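Local coordinates for DUF5624 domain-containing protein (Legionella pneumophila subsp. pneumophila, PDB 4JX2) that is of unknown function, is probably secreted, and combines many helices with a small mixed beta-sheet in a two-chain assembly, at residues K374-E379 with S385-F390; A393-E398 with N404-P409. All coordinates share one frame; numbering follows the deposited sequence.

Overall arrangement
Helix 386-398 links the two contacts: its first turn is used in contact 1 and its last turns in contact 2. In contact 1 it meets the helix before it, 366-378; in contact 2 it meets the irregular chain that follows it, 404-409. The contacts run in series along the sequence, with centres about 18 Å apart, and are joined through this helix alone. Their centres lie about 10 Å and 17 Å from the centre of the chain, respectively. Both border helix 223-247, but the second subunit approaches only contact 1. With the function unknown, both are described as structural packing.

Contact 1. Residues K374-E379 with S385-F390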
loop_
_atom_site.group_PDB
_atom_site.type_symbol
_atom_site.label_atom_id
_atom_site.label_comp_id
_atom_site.label_asym_id
_atom_site.label_seq_id
_atom_site.Cartn_x
_atom_site.Cartn_y
_atom_site.Cartn_z
ATOM N N LYS A 374 1.634 -17.614 12.239
ATOM C CA LYS A 374 0.982 -18.308 11.106
ATOM C C LYS A 374 0.376 -17.270 10.135
ATOM O O LYS A 374 0.570 -17.358 8.916
ATOM C CB LYS A 374 -0.094 -19.276 11.627
ATOM C CG LYS A 374 -0.852 -20.048 10.545
ATOM C CD LYS A 374 -1.996 -20.931 11.104
ATOM C CE LYS A 374 -2.563 -21.796 10.009
ATOM N NZ LYS A 374 -3.740 -22.585 10.454
ATOM N N PHE A 375 -0.336 -16.271 10.721
ATOM C CA PHE A 375 -1.000 -15.194 10.019
ATOM C C PHE A 375 0.033 -14.345 9.258
ATOM O O PHE A 375 -0.126 -14.104 8.065
ATOM C CB PHE A 375 -1.827 -14.346 11.008
ATOM C CG PHE A 375 -2.652 -13.277 10.333
ATOM C CD1 PHE A 375 -3.790 -13.611 9.604
ATOM C CD2 PHE A 375 -2.252 -11.944 10.363
ATOM C CE1 PHE A 375 -4.544 -12.624 8.963
ATOM C CE2 PHE A 375 -2.984 -10.963 9.685
ATOM C CZ PHE A 375 -4.130 -11.309 8.999
ATOM N N SER A 376 1.112 -13.975 9.919
ATOM C CA SER A 376 2.162 -13.145 9.345
ATOM C C SER A 376 2.841 -13.822 8.178
ATOM O O SER A 376 3.131 -13.157 7.182
ATOM C CB SER A 376 3.184 -12.759 10.410
ATOM O OG SER A 376 2.568 -11.844 11.302
ATOM N N LEU A 377 3.075 -15.136 8.287
ATOM C CA LEU A 377 3.733 -15.901 7.228
ATOM C C LEU A 377 2.787 -16.166 6.045
ATOM O O LEU A 377 3.248 -16.102 4.913
ATOM C CB LEU A 377 4.306 -17.209 7.784
ATOM C CG LEU A 377 4.974 -18.186 6.808
ATOM C CD1 LEU A 377 6.220 -17.576 6.136
ATOM C CD2 LEU A 377 5.294 -19.494 7.497
ATOM N N ALA A 378 1.485 -16.412 6.281
ATOM C CA ALA A 378 0.524 -16.680 5.197
ATOM C C ALA A 378 0.152 -15.432 4.395
ATOM O O ALA A 378 0.006 -15.521 3.172
ATOM C CB ALA A 378 -0.752 -17.304 5.758
ATOM N N GLU A 379 -0.059 -14.297 5.078
ATOM C CA GLU A 379 -0.561 -13.079 4.462
ATOM C C GLU A 379 0.508 -12.241 3.813
ATOM O O GLU A 379 1.478 -11.884 4.494
ATOM C CB GLU A 379 -1.345 -12.236 5.477
ATOM C CG GLU A 379 -2.660 -12.878 5.902
ATOM C CD GLU A 379 -3.579 -13.307 4.775
ATOM O OE1 GLU A 379 -3.906 -12.458 3.916
ATOM O OE2 GLU A 379 -3.921 -14.509 4.718
ATOM N N SER A 385 8.084 -9.792 11.281
ATOM C CA SER A 385 8.311 -8.949 12.453
ATOM C C SER A 385 6.988 -8.463 13.106
ATOM O O SER A 385 7.014 -8.110 14.293
ATOM C CB SER A 385 9.222 -7.771 12.121
ATOM O OG SER A 385 8.741 -6.986 11.047
ATOM N N ASN A 386 5.828 -8.518 12.371
ATOM C CA ASN A 386 4.500 -8.169 12.917
ATOM C C ASN A 386 4.038 -9.205 13.954
ATOM O O ASN A 386 3.101 -8.928 14.706
ATOM C CB ASN A 386 3.449 -8.058 11.817
ATOM C CG ASN A 386 3.572 -6.869 10.904
ATOM O OD1 ASN A 386 4.248 -5.890 11.201
ATOM N ND2 ASN A 386 2.851 -6.903 9.798
ATOM N N THR A 387 4.685 -10.404 13.990
ATOM C CA THR A 387 4.367 -11.466 14.953
ATOM C C THR A 387 4.515 -10.955 16.389
ATOM O O THR A 387 3.752 -11.372 17.269
ATOM C CB THR A 387 5.300 -12.683 14.744
ATOM O OG1 THR A 387 5.185 -13.156 13.413
ATOM C CG2 THR A 387 5.045 -13.808 15.723
ATOM N N VAL A 388 5.536 -10.092 16.628
ATOM C CA VAL A 388 5.866 -9.608 17.965
ATOM C C VAL A 388 5.972 -8.069 18.048
ATOM O O VAL A 388 5.887 -7.528 19.154
ATOM C CB VAL A 388 7.174 -10.275 18.478
ATOM C CG1 VAL A 388 7.056 -11.803 18.535
ATOM C CG2 VAL A 388 8.409 -9.835 17.680
ATOM N N GLY A 389 6.207 -7.407 16.907
ATOM C CA GLY A 389 6.411 -5.965 16.798
ATOM C C GLY A 389 5.380 -5.115 17.507
ATOM O O GLY A 389 5.753 -4.230 18.291
ATOM N N PHE A 390 4.063 -5.392 17.244
ATOM C CA PHE A 390 2.943 -4.689 17.887
ATOM C C PHE A 390 2.944 -4.919 19.394
ATOM O O PHE A 390 2.729 -3.963 20.143
ATOM C CB PHE A 390 1.587 -5.079 17.274
ATOM C CG PHE A 390 1.379 -4.524 15.885
ATOM C CD1 PHE A 390 1.828 -5.218 14.764
ATOM C CD2 PHE A 390 0.728 -3.312 15.692
ATOM C CE1 PHE A 390 1.670 -4.690 13.481
ATOM C CE2 PHE A 390 0.539 -2.798 14.398
ATOM C CZ PHE A 390 1.036 -3.479 13.307
#
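S376 and T387 face each other where the end of helix 366-378 meets the start of helix 386-398, their CA atoms 6.3 Å apart. The CA-CB bond of S376 points toward the other helix, whereas that of T387 lies across that line. The two hydroxyls nevertheless end up as neighbours, S376 OG lying 3.6 Å from T387 OG1. T387 OG1 is equally near the methylene carbon, at 3.6 Å from S376 CB, so it rests alongside the whole serine side chain. N386 adds its stem: its CB lies 3.9 Å from S376 OG.

Each hydroxyl is spoken for within its own stretch of chain. S376 OG lies beside its own backbone nitrogen (chi1 -70°), a placing from which it turns back to bond R372 O, one helical turn earlier. T387 OG1 takes the equivalent position (chi1 -57°) and bonds L384 O in the connection before its helix. Beyond its CB, N386 also looks elsewhere, its ND2 gripped by S276 O and E382 OE1.

Neighbouring parts of the fold border the contact. I228 of helix 223-247 packs against T387. K374, on helix 366-378 but not itself touching 385-390, is bonded through NZ to F340 O, I343 O and S345 OG of the second subunit.

The contact joins two consecutive helices, 366-378 and 386-398, across a short non-helical connection, with 92 Å² buried between the segments. Because each buried hydroxyl is bonded to a main-chain carbonyl near it in sequence, the two can be packed together probably at little polar cost; the junction itself is one of van der Waals contact, and its polar bonds tie each side chain to its surroundings.

Contact 2. Residues A393-E398 with N404-P409; sequences AGELAE and NKISIP
The carboxylate of E395 is the flat group on which S407 and I406 converge. S407 N approaches OE2 from the anti side, 20° out of the carboxylate plane, and makes a nearly straight hydrogen bond (3.0 Å from S407 N to E395 OE2, 168° at the hydrogen). A water donates a second bond to the same oxygen, 2.7 Å from E395 OE2, and is also bonded to S407 OG. The other oxygen, OE1, has a weak hydrogen bond with Y358 OH.

Below the charged end, the glutamate stem is apolar. With CG anti to the backbone nitrogen (chi1 178°) and a bend at chi2, the chain reaches over to I406 and runs slantwise past it, with E395 CG 3.8 Å from I406 CG2. The next residue of the helix meets the same methyl, L396 CD2 lying 4.2 Å from I406 CG2. L236 of helix 223-247 and M392 also border I406, so the isoleucine plugs in between helices.

One glutamate thus joins helix 386-398 to I406 and S407 of the returning chain in two ways, by methylene packing and by accepting a main-chain N-H. OE2 accepts from both that amide and the water, with K399 only a long, weak ion-pair partner; these donors would probably favour the ionised carboxylate.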
loop_
_atom_site.group_PDB
_atom_site.type_symbol
_atom_site.label_atom_id
_atom_site.label_comp_id
_atom_site.label_asym_id
_atom_site.label_seq_id
_atom_site.Cartn_x
_atom_site.Cartn_y
_atom_site.Cartn_z
ATOM N N ALA A 393 6.294 -3.202 21.070
ATOM C CA ALA A 393 6.188 -1.738 21.108
ATOM C C ALA A 393 5.312 -1.305 22.289
ATOM O O ALA A 393 5.699 -0.413 23.032
ATOM C CB ALA A 393 5.622 -1.208 19.804
ATOM N N GLY A 394 4.193 -2.001 22.496
ATOM C CA GLY A 394 3.261 -1.737 23.583
ATOM C C GLY A 394 3.820 -2.024 24.957
ATOM O O GLY A 394 3.623 -1.218 25.878
ATOM N N GLU A 395 4.518 -3.177 25.109
ATOM C CA GLU A 395 5.154 -3.578 26.376
ATOM C C GLU A 395 6.220 -2.578 26.779
ATOM O O GLU A 395 6.235 -2.136 27.931
ATOM C CB GLU A 395 5.752 -5.001 26.267
ATOM C CG GLU A 395 6.475 -5.503 27.521
ATOM C CD GLU A 395 5.623 -5.951 28.688
ATOM O OE1 GLU A 395 4.391 -5.749 28.633
ATOM O OE2 GLU A 395 6.187 -6.504 29.660
ATOM N N LEU A 396 7.086 -2.190 25.828
ATOM C CA LEU A 396 8.141 -1.196 26.076
ATOM C C LEU A 396 7.539 0.145 26.503
ATOM O O LEU A 396 7.990 0.715 27.493
ATOM C CB LEU A 396 9.043 -1.019 24.843
ATOM C CG LEU A 396 10.115 -2.115 24.637
ATOM C CD1 LEU A 396 10.767 -1.965 23.270
ATOM C CD2 LEU A 396 11.164 -2.127 25.774
ATOM N N ALA A 397 6.482 0.600 25.790
ATOM C CA ALA A 397 5.761 1.838 26.081
ATOM C C ALA A 397 5.175 1.810 27.502
ATOM O O ALA A 397 5.391 2.761 28.257
ATOM C CB ALA A 397 4.669 2.055 25.048
ATOM N N GLU A 398 4.494 0.701 27.888
ATOM C CA GLU A 398 3.924 0.538 29.227
ATOM C C GLU A 398 4.989 0.675 30.330
ATOM O O GLU A 398 4.732 1.326 31.338
ATOM C CB GLU A 398 3.233 -0.819 29.353
ATOM C CG GLU A 398 2.426 -1.007 30.631
ATOM C CD GLU A 398 1.002 -0.493 30.592
ATOM O OE1 GLU A 398 0.604 0.142 29.587
ATOM O OE2 GLU A 398 0.268 -0.753 31.573
ATOM N N ASN A 404 14.270 -3.767 32.101
ATOM C CA ASN A 404 14.471 -4.523 33.327
ATOM C C ASN A 404 13.109 -4.873 33.930
ATOM O O ASN A 404 13.023 -5.787 34.765
ATOM C CB ASN A 404 15.329 -3.744 34.320
ATOM C CG ASN A 404 16.723 -3.402 33.806
ATOM O OD1 ASN A 404 17.667 -4.228 33.801
ATOM N ND2 ASN A 404 16.893 -2.155 33.392
ATOM N N LYS A 405 12.038 -4.193 33.472
ATOM C CA LYS A 405 10.682 -4.404 33.976
ATOM C C LYS A 405 9.808 -5.297 33.050
ATOM O O LYS A 405 8.784 -5.828 33.485
ATOM C CB LYS A 405 9.973 -3.042 34.186
ATOM C CG LYS A 405 10.611 -2.084 35.201
ATOM C CD LYS A 405 9.724 -0.840 35.310
ATOM C CE LYS A 405 10.426 0.460 35.647
ATOM N NZ LYS A 405 9.563 1.649 35.368
ATOM N N ILE A 406 10.191 -5.428 31.785
ATOM C CA ILE A 406 9.423 -6.142 30.766
ATOM C C ILE A 406 9.505 -7.668 30.892
ATOM O O ILE A 406 10.483 -8.215 31.410
ATOM C CB ILE A 406 9.861 -5.695 29.334
ATOM C CG1 ILE A 406 11.271 -6.196 28.954
ATOM C CG2 ILE A 406 9.699 -4.182 29.143
ATOM C CD1 ILE A 406 11.515 -6.365 27.473
ATOM N N SER A 407 8.467 -8.350 30.380
ATOM C CA SER A 407 8.453 -9.817 30.274
ATOM C C SER A 407 8.640 -10.156 28.814
ATOM O O SER A 407 8.277 -9.344 27.960
ATOM C CB SER A 407 7.179 -10.426 30.835
ATOM O OG SER A 407 6.032 -9.849 30.248
ATOM N N ILE A 408 9.305 -11.289 28.518
ATOM C CA ILE A 408 9.580 -11.635 27.121
ATOM C C ILE A 408 9.031 -13.037 26.779
ATOM O O ILE A 408 9.704 -14.037 27.070
ATOM C CB ILE A 408 11.110 -11.498 26.770
ATOM C CG1 ILE A 408 11.708 -10.163 27.292
ATOM C CG2 ILE A 408 11.342 -11.670 25.269
ATOM C CD1 ILE A 408 13.095 -10.135 27.325
ATOM N N PRO A 409 7.840 -13.115 26.126
ATOM C CA PRO A 409 7.304 -14.418 25.702
ATOM C C PRO A 409 8.301 -15.199 24.846
ATOM O O PRO A 409 8.922 -14.639 23.945
ATOM C CB PRO A 409 6.053 -14.026 24.910
ATOM C CG PRO A 409 5.610 -12.722 25.544
ATOM C CD PRO A 409 6.933 -12.023 25.717
HETATM O O HOH W 1 5.107 -7.570 31.917
#